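Local coordinates for glucose-binding protein (Thermus thermophilus HB27, PDB 2B3F), which binds galactose and glucose, and probably serves a binding-protein-dependent transport system for sugar, at residues E4-W9 and A36-G41; P160-E165 and Q225-R230; N122-L127 and F238-D243; P59-Q64 and K284-R289. One frame throughout, in Å; residues are numbered along the deposited sequence.

Contact 1: E4-W9 and A36-G41. With GAL (beta-D-galactopyranose), chain G.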
# COMPACT_ATOMS: atom_id res chain seq x y z
N GLU A 4 22.43 -7.97 1.60
CA GLU A 4 21.25 -8.51 2.28
C GLU A 4 20.10 -7.51 2.13
O GLU A 4 20.15 -6.42 2.69
CB GLU A 4 21.54 -8.78 3.74
CG GLU A 4 20.36 -9.41 4.46
CD GLU A 4 20.59 -9.59 5.93
OE1 GLU A 4 21.29 -8.75 6.54
OE2 GLU A 4 20.05 -10.57 6.49
N ILE A 5 19.08 -7.92 1.39
CA ILE A 5 17.92 -7.09 1.08
C ILE A 5 16.75 -7.61 1.90
O ILE A 5 16.36 -8.76 1.74
CB ILE A 5 17.52 -7.19 -0.39
CG1 ILE A 5 18.67 -6.73 -1.32
CG2 ILE A 5 16.29 -6.35 -0.67
CD1 ILE A 5 18.47 -7.13 -2.74
N PHE A 6 16.19 -6.73 2.73
CA PHE A 6 15.11 -7.08 3.65
C PHE A 6 13.79 -6.53 3.09
O PHE A 6 13.70 -5.36 2.71
CB PHE A 6 15.46 -6.51 5.02
CG PHE A 6 14.52 -6.92 6.14
CD1 PHE A 6 14.92 -7.86 7.09
CD2 PHE A 6 13.28 -6.31 6.30
CE1 PHE A 6 14.07 -8.23 8.15
CE2 PHE A 6 12.44 -6.67 7.37
CZ PHE A 6 12.86 -7.63 8.28
N SER A 7 12.76 -7.37 3.01
CA SER A 7 11.48 -6.95 2.46
C SER A 7 10.40 -7.94 2.91
O SER A 7 10.70 -8.94 3.59
CB SER A 7 11.51 -6.91 0.92
OG SER A 7 11.38 -8.20 0.34
N TRP A 8 9.17 -7.66 2.50
CA TRP A 8 8.09 -8.65 2.67
C TRP A 8 7.58 -9.20 1.36
O TRP A 8 6.44 -9.72 1.27
CB TRP A 8 6.98 -8.10 3.57
CG TRP A 8 6.20 -6.93 3.14
CD1 TRP A 8 5.03 -6.91 2.44
CD2 TRP A 8 6.45 -5.57 3.52
NE1 TRP A 8 4.54 -5.62 2.33
CE2 TRP A 8 5.40 -4.78 3.00
CE3 TRP A 8 7.47 -4.94 4.25
CZ2 TRP A 8 5.35 -3.39 3.17
CZ3 TRP A 8 7.42 -3.58 4.42
CH2 TRP A 8 6.37 -2.82 3.89
N TRP A 9 8.44 -9.17 0.33
CA TRP A 9 8.01 -9.61 -0.96
C TRP A 9 8.27 -11.11 -1.16
O TRP A 9 9.01 -11.54 -2.03
CB TRP A 9 8.65 -8.73 -2.03
CG TRP A 9 8.08 -7.35 -2.05
CD1 TRP A 9 6.80 -6.96 -1.76
CD2 TRP A 9 8.79 -6.16 -2.40
NE1 TRP A 9 6.68 -5.60 -1.90
CE2 TRP A 9 7.88 -5.08 -2.30
CE3 TRP A 9 10.11 -5.90 -2.78
CZ2 TRP A 9 8.25 -3.77 -2.59
CZ3 TRP A 9 10.49 -4.59 -3.04
CH2 TRP A 9 9.56 -3.55 -2.97
N ALA A 36 16.23 -11.58 1.90
CA ALA A 36 15.75 -11.77 3.27
C ALA A 36 14.31 -11.30 3.41
O ALA A 36 14.05 -10.22 3.91
CB ALA A 36 16.64 -11.03 4.23
N THR A 37 13.37 -12.13 2.94
CA THR A 37 11.96 -11.82 3.07
C THR A 37 11.38 -12.28 4.41
O THR A 37 11.73 -13.34 4.94
CB THR A 37 11.15 -12.48 1.96
OG1 THR A 37 11.49 -13.87 1.91
CG2 THR A 37 11.45 -11.81 0.62
N VAL A 38 10.51 -11.44 4.97
CA VAL A 38 9.71 -11.79 6.14
C VAL A 38 8.28 -11.89 5.64
O VAL A 38 7.70 -10.90 5.23
CB VAL A 38 9.82 -10.77 7.29
CG1 VAL A 38 8.89 -11.15 8.43
CG2 VAL A 38 11.25 -10.69 7.77
N THR A 39 7.73 -13.10 5.65
CA THR A 39 6.45 -13.34 5.03
C THR A 39 5.31 -12.72 5.84
O THR A 39 5.23 -12.89 7.08
CB THR A 39 6.17 -14.85 4.91
OG1 THR A 39 7.30 -15.50 4.29
CG2 THR A 39 4.87 -15.12 4.13
N GLY A 40 4.45 -11.96 5.15
CA GLY A 40 3.29 -11.33 5.78
C GLY A 40 2.84 -10.10 5.02
O GLY A 40 3.62 -9.16 4.80
N GLY A 41 1.59 -10.10 4.60
CA GLY A 41 1.01 -9.00 3.86
C GLY A 41 1.19 -7.67 4.56
O GLY A 41 1.10 -7.59 5.79
C1 GAL G . 2.11 -2.94 0.93
C2 GAL G . 3.39 -2.82 0.09
C3 GAL G . 3.25 -3.52 -1.26
C4 GAL G . 2.75 -4.95 -1.09
C5 GAL G . 1.53 -4.95 -0.15
C6 GAL G . 0.93 -6.34 0.13
O1 GAL G . 2.27 -2.36 2.19
O2 GAL G . 3.72 -1.43 -0.05
O3 GAL G . 4.50 -3.52 -1.93
O4 GAL G . 3.82 -5.71 -0.59
O5 GAL G . 1.82 -4.34 1.08
O6 GAL G . 1.77 -7.08 0.96
O HOH W 1 4.76 -11.56 2.39
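The indole of W8 meets galactose at its edge, with the sugar's C1 in the ring plane, and W9 likewise has O3 of the sugar at its edge near the plane. Both tryptophans follow the first strand of a parallel beta-alpha-beta unit (strand 2-7, helix 15-27, strand 32-37) in the periplasmic binding protein fold, so the strand's C-terminal end runs straight into the sugar pocket. W8 NE1 donates to galactose O5 at 3.3 Å; W9 NE1 donates to O3 at 3.0 Å and more weakly to O4. The backbone puts W8 CB 3.3 Å from V38 O, and chi1 of 63° places CG in the crowded position between backbone N and carbonyl carbon, which brings CD1 close to G40 O. An alanine at W8 would lose the indole N-H to the sugar and would probably loosen the pocket wall beside G40. Earlier in the strand, A36 N donates to I5 O at 2.8 Å and V38 N to S7 O at 2.9 Å, both nearly along the C=O axis, while S7 N reaches A36 O from above the carbonyl plane. On the face of F6 and A36, the ring tip CZ of F6 meets V38 CG2 at 3.5 Å, beside helix 44-55. S7 OG accepts from W9 N in an ST turn, and a water bridges W8 O to G40 N, accepting from G40 N at 2.8 Å.

Contact 2: P160-E165 and Q225-R230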
# COMPACT_ATOMS: atom_id res chain seq x y z
N PRO A 160 -21.03 -10.87 -1.34
CA PRO A 160 -20.58 -10.17 -2.55
C PRO A 160 -19.24 -9.43 -2.41
O PRO A 160 -18.59 -9.16 -3.43
CB PRO A 160 -21.70 -9.15 -2.81
CG PRO A 160 -22.87 -9.63 -2.03
CD PRO A 160 -22.32 -10.34 -0.85
N LEU A 161 -18.85 -9.10 -1.18
CA LEU A 161 -17.54 -8.45 -0.93
C LEU A 161 -16.54 -9.47 -0.41
O LEU A 161 -16.79 -10.15 0.58
CB LEU A 161 -17.69 -7.29 0.05
CG LEU A 161 -16.38 -6.57 0.40
CD1 LEU A 161 -15.79 -5.93 -0.84
CD2 LEU A 161 -16.61 -5.54 1.48
N ALA A 162 -15.40 -9.57 -1.10
CA ALA A 162 -14.27 -10.38 -0.65
C ALA A 162 -13.46 -9.55 0.33
O ALA A 162 -13.25 -8.35 0.11
CB ALA A 162 -13.40 -10.81 -1.83
N LEU A 163 -13.03 -10.19 1.41
CA LEU A 163 -12.25 -9.54 2.46
C LEU A 163 -11.35 -10.57 3.15
O LEU A 163 -11.70 -11.76 3.20
CB LEU A 163 -13.20 -8.87 3.44
CG LEU A 163 -12.66 -7.95 4.52
CD1 LEU A 163 -11.90 -6.79 3.93
CD2 LEU A 163 -13.83 -7.48 5.35
N GLY A 164 -10.19 -10.14 3.65
CA GLY A 164 -9.25 -11.00 4.34
C GLY A 164 -8.94 -10.55 5.77
O GLY A 164 -9.76 -9.91 6.45
N GLU A 165 -7.71 -10.85 6.17
CA GLU A 165 -7.21 -10.62 7.51
C GLU A 165 -7.24 -9.14 7.94
O GLU A 165 -7.48 -8.22 7.13
CB GLU A 165 -5.79 -11.19 7.64
CG GLU A 165 -4.73 -10.48 6.76
CD GLU A 165 -3.34 -11.01 7.00
OE1 GLU A 165 -2.91 -11.02 8.18
OE2 GLU A 165 -2.67 -11.39 6.01
N GLN A 225 -4.24 -12.31 -1.05
CA GLN A 225 -4.33 -13.07 -2.30
C GLN A 225 -5.56 -13.99 -2.30
O GLN A 225 -6.27 -14.08 -3.28
CB GLN A 225 -3.09 -13.91 -2.54
CG GLN A 225 -1.79 -13.09 -2.71
CD GLN A 225 -0.99 -12.96 -1.44
OE1 GLN A 225 -1.55 -12.85 -0.33
NE2 GLN A 225 0.35 -12.98 -1.57
N GLN A 226 -5.82 -14.62 -1.16
CA GLN A 226 -7.02 -15.49 -1.05
C GLN A 226 -8.31 -14.71 -1.21
O GLN A 226 -9.28 -15.21 -1.77
CB GLN A 226 -7.02 -16.23 0.28
CG GLN A 226 -6.02 -17.34 0.31
CD GLN A 226 -6.03 -18.12 1.60
OE1 GLN A 226 -5.87 -17.56 2.68
NE2 GLN A 226 -6.23 -19.44 1.48
N ALA A 227 -8.35 -13.48 -0.71
CA ALA A 227 -9.51 -12.63 -0.91
C ALA A 227 -9.68 -12.25 -2.41
O ALA A 227 -10.78 -12.23 -2.94
CB ALA A 227 -9.42 -11.39 -0.04
N VAL A 228 -8.57 -11.93 -3.10
CA VAL A 228 -8.64 -11.70 -4.53
C VAL A 228 -9.16 -12.94 -5.24
O VAL A 228 -9.99 -12.84 -6.15
CB VAL A 228 -7.26 -11.25 -5.13
CG1 VAL A 228 -7.34 -11.17 -6.67
CG2 VAL A 228 -6.86 -9.90 -4.55
N ASP A 229 -8.65 -14.10 -4.83
CA ASP A 229 -9.04 -15.38 -5.41
C ASP A 229 -10.57 -15.55 -5.36
O ASP A 229 -11.14 -16.10 -6.29
CB ASP A 229 -8.39 -16.54 -4.66
CG ASP A 229 -6.93 -16.72 -4.98
OD1 ASP A 229 -6.41 -16.10 -5.95
OD2 ASP A 229 -6.30 -17.53 -4.27
N ARG A 230 -11.23 -15.08 -4.30
CA ARG A 230 -12.69 -15.20 -4.21
C ARG A 230 -13.38 -14.49 -5.35
O ARG A 230 -14.38 -14.98 -5.87
CB ARG A 230 -13.25 -14.68 -2.87
CG ARG A 230 -12.89 -15.56 -1.68
CD ARG A 230 -13.46 -15.02 -0.38
NE ARG A 230 -14.91 -15.04 -0.40
CZ ARG A 230 -15.65 -16.11 -0.10
NH1 ARG A 230 -15.06 -17.23 0.29
NH2 ARG A 230 -16.97 -16.02 -0.18
O HOH W 2 -16.85 -12.85 -0.36
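A162 lays its methyl against the backbone of helix 224-233, CB standing 3.2 Å from A227 O. The same CB lies 4.4 Å from A227 CB and 4.0 Å from R230 CB, so one small group rests on two residues a helical turn apart. A227 answers from the helix side: its CB points toward the other segment and meets the peptide joining L163 to G164, 3.8 Å from L163 C. With alanine facing alanine, backbone comes close to backbone, and the CA atoms of A162 and A227 are 5.3 Å apart. A side chain on G164 would point toward the helix and into the neighbourhood of A227 CB.

Polar linkage between the segments goes through water. A water accepts from R230 NE at 2.9 Å and donates to L161 O; the arginine chain, extended through chi2 and bent at chi3 (65°), swings its guanidinium back to reach it. This is strand-on-helix packing, and the side chain of A227 is about 12 Å from the bound galactose. Backbone bonding of A162 to F238 pairs 161-162 with strand 238-240; within this chain 161-162 is an outermost strand of the four-stranded sheet, with helix 224-233 on the A162 side and L161 and L163 packing on L172 of helix 166-190.

Contact 3: N122-L127 and F238-D243. Unlike the reference sequence in segment 238-243: I240 (reference Val).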
# COMPACT_ATOMS: atom_id res chain seq x y z
N ASN A 122 -6.78 2.69 -3.21
CA ASN A 122 -8.24 2.72 -3.39
C ASN A 122 -8.70 2.19 -4.75
O ASN A 122 -9.21 2.97 -5.59
CB ASN A 122 -8.79 4.14 -3.12
CG ASN A 122 -8.22 5.21 -4.07
OD1 ASN A 122 -7.03 5.22 -4.40
ND2 ASN A 122 -9.09 6.11 -4.52
N VAL A 123 -8.53 0.88 -4.96
CA VAL A 123 -9.01 0.24 -6.17
C VAL A 123 -9.98 -0.89 -5.83
O VAL A 123 -9.76 -1.68 -4.90
CB VAL A 123 -7.85 -0.32 -7.05
CG1 VAL A 123 -8.39 -0.79 -8.40
CG2 VAL A 123 -6.75 0.76 -7.23
N MET A 124 -11.05 -0.94 -6.62
CA MET A 124 -12.05 -1.99 -6.53
C MET A 124 -11.90 -2.88 -7.75
O MET A 124 -11.93 -2.39 -8.90
CB MET A 124 -13.47 -1.39 -6.49
CG MET A 124 -14.60 -2.44 -6.43
SD MET A 124 -16.24 -1.67 -6.39
CE MET A 124 -16.31 -0.81 -7.96
N TRP A 125 -11.72 -4.18 -7.50
CA TRP A 125 -11.51 -5.20 -8.52
C TRP A 125 -12.77 -6.04 -8.70
O TRP A 125 -13.45 -6.34 -7.74
CB TRP A 125 -10.35 -6.12 -8.14
CG TRP A 125 -9.16 -5.34 -7.72
CD1 TRP A 125 -8.81 -5.00 -6.45
CD2 TRP A 125 -8.17 -4.75 -8.58
NE1 TRP A 125 -7.67 -4.24 -6.45
CE2 TRP A 125 -7.25 -4.07 -7.74
CE3 TRP A 125 -7.97 -4.72 -9.97
CZ2 TRP A 125 -6.16 -3.37 -8.25
CZ3 TRP A 125 -6.90 -4.04 -10.46
CH2 TRP A 125 -6.00 -3.37 -9.61
N TYR A 126 -13.06 -6.40 -9.94
CA TYR A 126 -14.23 -7.21 -10.27
C TYR A 126 -13.97 -7.88 -11.61
O TYR A 126 -13.00 -7.57 -12.29
CB TYR A 126 -15.48 -6.33 -10.32
CG TYR A 126 -15.43 -5.22 -11.35
CD1 TYR A 126 -15.86 -5.43 -12.66
CD2 TYR A 126 -14.94 -3.95 -11.03
CE1 TYR A 126 -15.81 -4.41 -13.61
CE2 TYR A 126 -14.90 -2.93 -11.97
CZ TYR A 126 -15.33 -3.17 -13.26
OH TYR A 126 -15.28 -2.15 -14.19
N LEU A 127 -14.87 -8.79 -11.99
CA LEU A 127 -14.76 -9.53 -13.24
C LEU A 127 -15.91 -9.07 -14.11
O LEU A 127 -17.07 -9.32 -13.75
CB LEU A 127 -14.91 -11.03 -12.97
CG LEU A 127 -13.65 -11.90 -12.86
CD1 LEU A 127 -12.58 -11.25 -11.99
CD2 LEU A 127 -14.01 -13.29 -12.38
N PHE A 238 -16.72 -8.23 -5.68
CA PHE A 238 -15.82 -7.11 -5.52
C PHE A 238 -14.75 -7.38 -4.47
O PHE A 238 -14.95 -8.16 -3.54
CB PHE A 238 -16.59 -5.87 -5.09
CG PHE A 238 -17.83 -5.60 -5.90
CD1 PHE A 238 -17.74 -5.24 -7.23
CD2 PHE A 238 -19.10 -5.71 -5.31
CE1 PHE A 238 -18.90 -4.98 -7.98
CE2 PHE A 238 -20.24 -5.48 -6.05
CZ PHE A 238 -20.14 -5.11 -7.38
N ASN A 239 -13.62 -6.68 -4.61
CA ASN A 239 -12.59 -6.65 -3.56
C ASN A 239 -11.95 -5.26 -3.57
O ASN A 239 -11.69 -4.74 -4.64
CB ASN A 239 -11.53 -7.71 -3.80
CG ASN A 239 -10.52 -7.82 -2.68
OD1 ASN A 239 -10.88 -7.95 -1.48
ND2 ASN A 239 -9.24 -7.82 -3.04
N ILE A 240 -11.73 -4.68 -2.40
CA ILE A 240 -11.04 -3.37 -2.30
C ILE A 240 -9.60 -3.66 -1.88
O ILE A 240 -9.37 -4.12 -0.78
CB ILE A 240 -11.71 -2.43 -1.27
CG1 ILE A 240 -13.21 -2.18 -1.59
CG2 ILE A 240 -10.96 -1.10 -1.18
CD1 ILE A 240 -13.50 -1.65 -2.96
N MET A 241 -8.62 -3.39 -2.75
CA MET A 241 -7.25 -3.74 -2.42
C MET A 241 -6.28 -2.94 -3.30
O MET A 241 -6.65 -2.51 -4.40
CB MET A 241 -7.06 -5.25 -2.64
CG MET A 241 -5.71 -5.84 -2.29
SD MET A 241 -5.10 -5.34 -0.68
CE MET A 241 -6.43 -5.76 0.45
N GLY A 242 -5.07 -2.75 -2.82
CA GLY A 242 -4.04 -2.07 -3.60
C GLY A 242 -3.73 -2.79 -4.89
O GLY A 242 -4.00 -3.99 -5.03
N ASP A 243 -3.09 -2.08 -5.82
CA ASP A 243 -2.85 -2.64 -7.15
C ASP A 243 -1.73 -3.66 -7.26
O ASP A 243 -1.45 -4.18 -8.36
CB ASP A 243 -2.78 -1.55 -8.25
CG ASP A 243 -1.90 -0.34 -7.90
OD1 ASP A 243 -1.11 -0.35 -6.93
OD2 ASP A 243 -2.05 0.67 -8.62
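F238 opens the second segment with its ring beside M124: SD lies 4.6 Å from the ring centroid, obliquely placed in a Met-aromatic contact, and the two side chains run side by side in the same direction. Y126 CB also touches ring atom CD1 of F238. N239 forms a hydrogen-bonded pair with W125 in this antiparallel strand pairing: W125 N donates to N239 O at 2.9 Å, nearly along the C=O axis, and N239 N returns a longer bond to W125 O in the carbonyl plane. At I240, where the reference sequence has valine, the added CD1 presses on M124 CB at 3.5 Å. M241 N donates to V123 O at 3.0 Å, and M241 O then receives the indole N-H of W125 NE1 at 2.9 Å, a bond close to the ring plane but above the plane of the carbonyl. Beyond G242, D243 CB and CA sit at the indole edge by CZ2, and one indole face carries CG1 of V123, 3.4 Å above the plane. A leucine at W125 would lose the N-H to M241 O and would probably loosen the turn leading to D243, whose carboxylate is bonded to H119 and Y329. Strand 238-240 runs between 161-162 and 123-126, with 262-265 beyond; helix 224-233 packs against N239 and helix 166-190 against I240.

Contact 4: P59-Q64 and K284-R289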
# COMPACT_ATOMS: atom_id res chain seq x y z
N PRO A 59 21.50 -4.38 11.64
CA PRO A 59 20.71 -3.94 10.49
C PRO A 59 20.99 -4.75 9.23
O PRO A 59 22.13 -5.19 9.00
CB PRO A 59 21.20 -2.50 10.26
CG PRO A 59 22.54 -2.46 10.84
CD PRO A 59 22.49 -3.37 12.04
N PRO A 60 19.96 -4.94 8.39
CA PRO A 60 20.22 -5.49 7.08
C PRO A 60 20.91 -4.40 6.25
O PRO A 60 21.01 -3.26 6.69
CB PRO A 60 18.82 -5.81 6.55
CG PRO A 60 17.97 -4.81 7.19
CD PRO A 60 18.53 -4.58 8.55
N ASP A 61 21.38 -4.73 5.05
CA ASP A 61 22.03 -3.72 4.21
C ASP A 61 21.06 -2.65 3.72
O ASP A 61 21.43 -1.50 3.51
CB ASP A 61 22.76 -4.37 3.05
CG ASP A 61 23.95 -5.18 3.53
OD1 ASP A 61 24.59 -4.74 4.51
OD2 ASP A 61 24.21 -6.26 2.95
N THR A 62 19.80 -3.04 3.55
CA THR A 62 18.74 -2.15 3.12
C THR A 62 17.42 -2.85 3.43
O THR A 62 17.37 -4.10 3.50
CB THR A 62 18.85 -1.81 1.62
OG1 THR A 62 17.90 -0.79 1.27
CG2 THR A 62 18.64 -3.05 0.73
N PHE A 63 16.38 -2.07 3.65
CA PHE A 63 15.07 -2.66 3.95
C PHE A 63 13.93 -1.90 3.28
O PHE A 63 13.95 -0.66 3.12
CB PHE A 63 14.83 -2.81 5.45
CG PHE A 63 14.85 -1.51 6.21
CD1 PHE A 63 13.72 -0.69 6.29
CD2 PHE A 63 15.98 -1.14 6.93
CE1 PHE A 63 13.74 0.50 7.01
CE2 PHE A 63 16.01 0.04 7.66
CZ PHE A 63 14.88 0.86 7.72
N GLN A 64 12.95 -2.67 2.84
CA GLN A 64 11.73 -2.11 2.30
C GLN A 64 11.03 -1.25 3.36
O GLN A 64 10.83 -1.67 4.51
CB GLN A 64 10.79 -3.24 1.87
CG GLN A 64 9.51 -2.78 1.25
CD GLN A 64 8.53 -3.94 0.99
OE1 GLN A 64 8.88 -5.10 1.15
NE2 GLN A 64 7.31 -3.61 0.58
N LYS A 284 22.57 2.97 8.93
CA LYS A 284 23.89 3.08 9.55
C LYS A 284 24.33 1.71 10.07
O LYS A 284 23.53 0.93 10.59
CB LYS A 284 23.87 4.07 10.71
CG LYS A 284 23.52 5.48 10.33
CD LYS A 284 23.66 6.40 11.52
CE LYS A 284 23.10 7.75 11.25
NZ LYS A 284 23.36 8.65 12.40
N GLY A 285 25.62 1.41 9.90
CA GLY A 285 26.15 0.15 10.38
C GLY A 285 25.96 -1.01 9.43
O GLY A 285 26.35 -2.13 9.74
N ALA A 286 25.37 -0.76 8.26
CA ALA A 286 25.24 -1.80 7.25
C ALA A 286 26.59 -2.48 7.01
O ALA A 286 27.61 -1.80 6.89
CB ALA A 286 24.72 -1.24 5.98
N LYS A 287 26.59 -3.80 6.98
CA LYS A 287 27.83 -4.54 6.78
C LYS A 287 28.38 -4.38 5.36
O LYS A 287 29.60 -4.41 5.17
CB LYS A 287 27.65 -6.02 7.15
CG LYS A 287 27.50 -6.25 8.65
CD LYS A 287 27.31 -7.71 8.93
CE LYS A 287 27.12 -8.00 10.41
NZ LYS A 287 26.70 -9.43 10.59
N ASN A 288 27.49 -4.19 4.39
CA ASN A 288 27.87 -4.11 2.96
C ASN A 288 27.38 -2.79 2.36
O ASN A 288 26.53 -2.76 1.49
CB ASN A 288 27.37 -5.32 2.19
CG ASN A 288 27.72 -6.64 2.88
OD1 ASN A 288 28.89 -7.03 2.94
ND2 ASN A 288 26.71 -7.33 3.41
N ARG A 289 27.99 -1.72 2.83
CA ARG A 289 27.53 -0.36 2.55
C ARG A 289 27.57 -0.02 1.07
O ARG A 289 26.61 0.47 0.52
CB ARG A 289 28.38 0.65 3.32
CG ARG A 289 27.89 2.07 3.18
CD ARG A 289 28.66 3.01 4.11
NE ARG A 289 28.20 4.39 3.99
CZ ARG A 289 28.59 5.26 3.07
NH1 ARG A 289 29.50 4.93 2.15
NH2 ARG A 289 28.08 6.48 3.05
O HOH W 3 24.15 -5.38 7.11
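D61 carries this contact with both carboxylate oxygens. OD2 takes the amide of N288, ND2 to OD2 2.8 Å, on its syn lone pair, and the bond is nearly straight (170°) and lies in the amide plane. OD1 receives the backbone of the same residue, N288 N to OD1 3.0 Å, this time from above the carboxylate plane. One asparagine therefore grips both oxygens, with its amide turned 77° from the carboxylate. In both residues CG lies anti to the carbonyl carbon, and the two side chains cross obliquely.

A water widens the grip: it donates to D61 OD1 at 2.7 Å and to P59 O, and accepts from K287 N at 2.9 Å, linking both backbones beside the carboxylate. The methyl of A286 rests 3.8 Å from D61 OD1. Further along, P59 puts CG against K284 O at 3.5 Å and close to G285, whose backbone conformation would jam a CB against the preceding carbonyl O. So many donors around the D61 carboxylate would be expected to stabilise its charged form. The backbone carbonyl O of D61 is buried here without a partner in the model.

In the second shell, D61 OD2 also accepts from E4 N, which ties the carboxylate to strand 2-7. The contact joins the entry to strand 62-66, a neighbour of strand 2-7 in the larger sheet, to the loop between strand 272-280 and helix 289-299; that helix packs on D61 through A292 and on T62 through W295 and L296.

Contacts 1 and 4 share the larger sheet, where strands 2-7 and 62-66 are neighbours and touch through F6 O to Q64 N. Contacts 2 and 3 share the four-stranded sheet on the far side of the chain's centre from contact 4, joined by backbone bonds between A162 and F238. These two are buried: contact 3 combines strand pairing with a Met-aromatic contact and an indole N-H hydrogen bond, whereas contact 2 is close alanine packing with a water link. Contacts 1 and 4 are partly buried; contact 1 leads to the sugar, and contact 4, the most peripheral, relies on a carboxylate, an amide and a water.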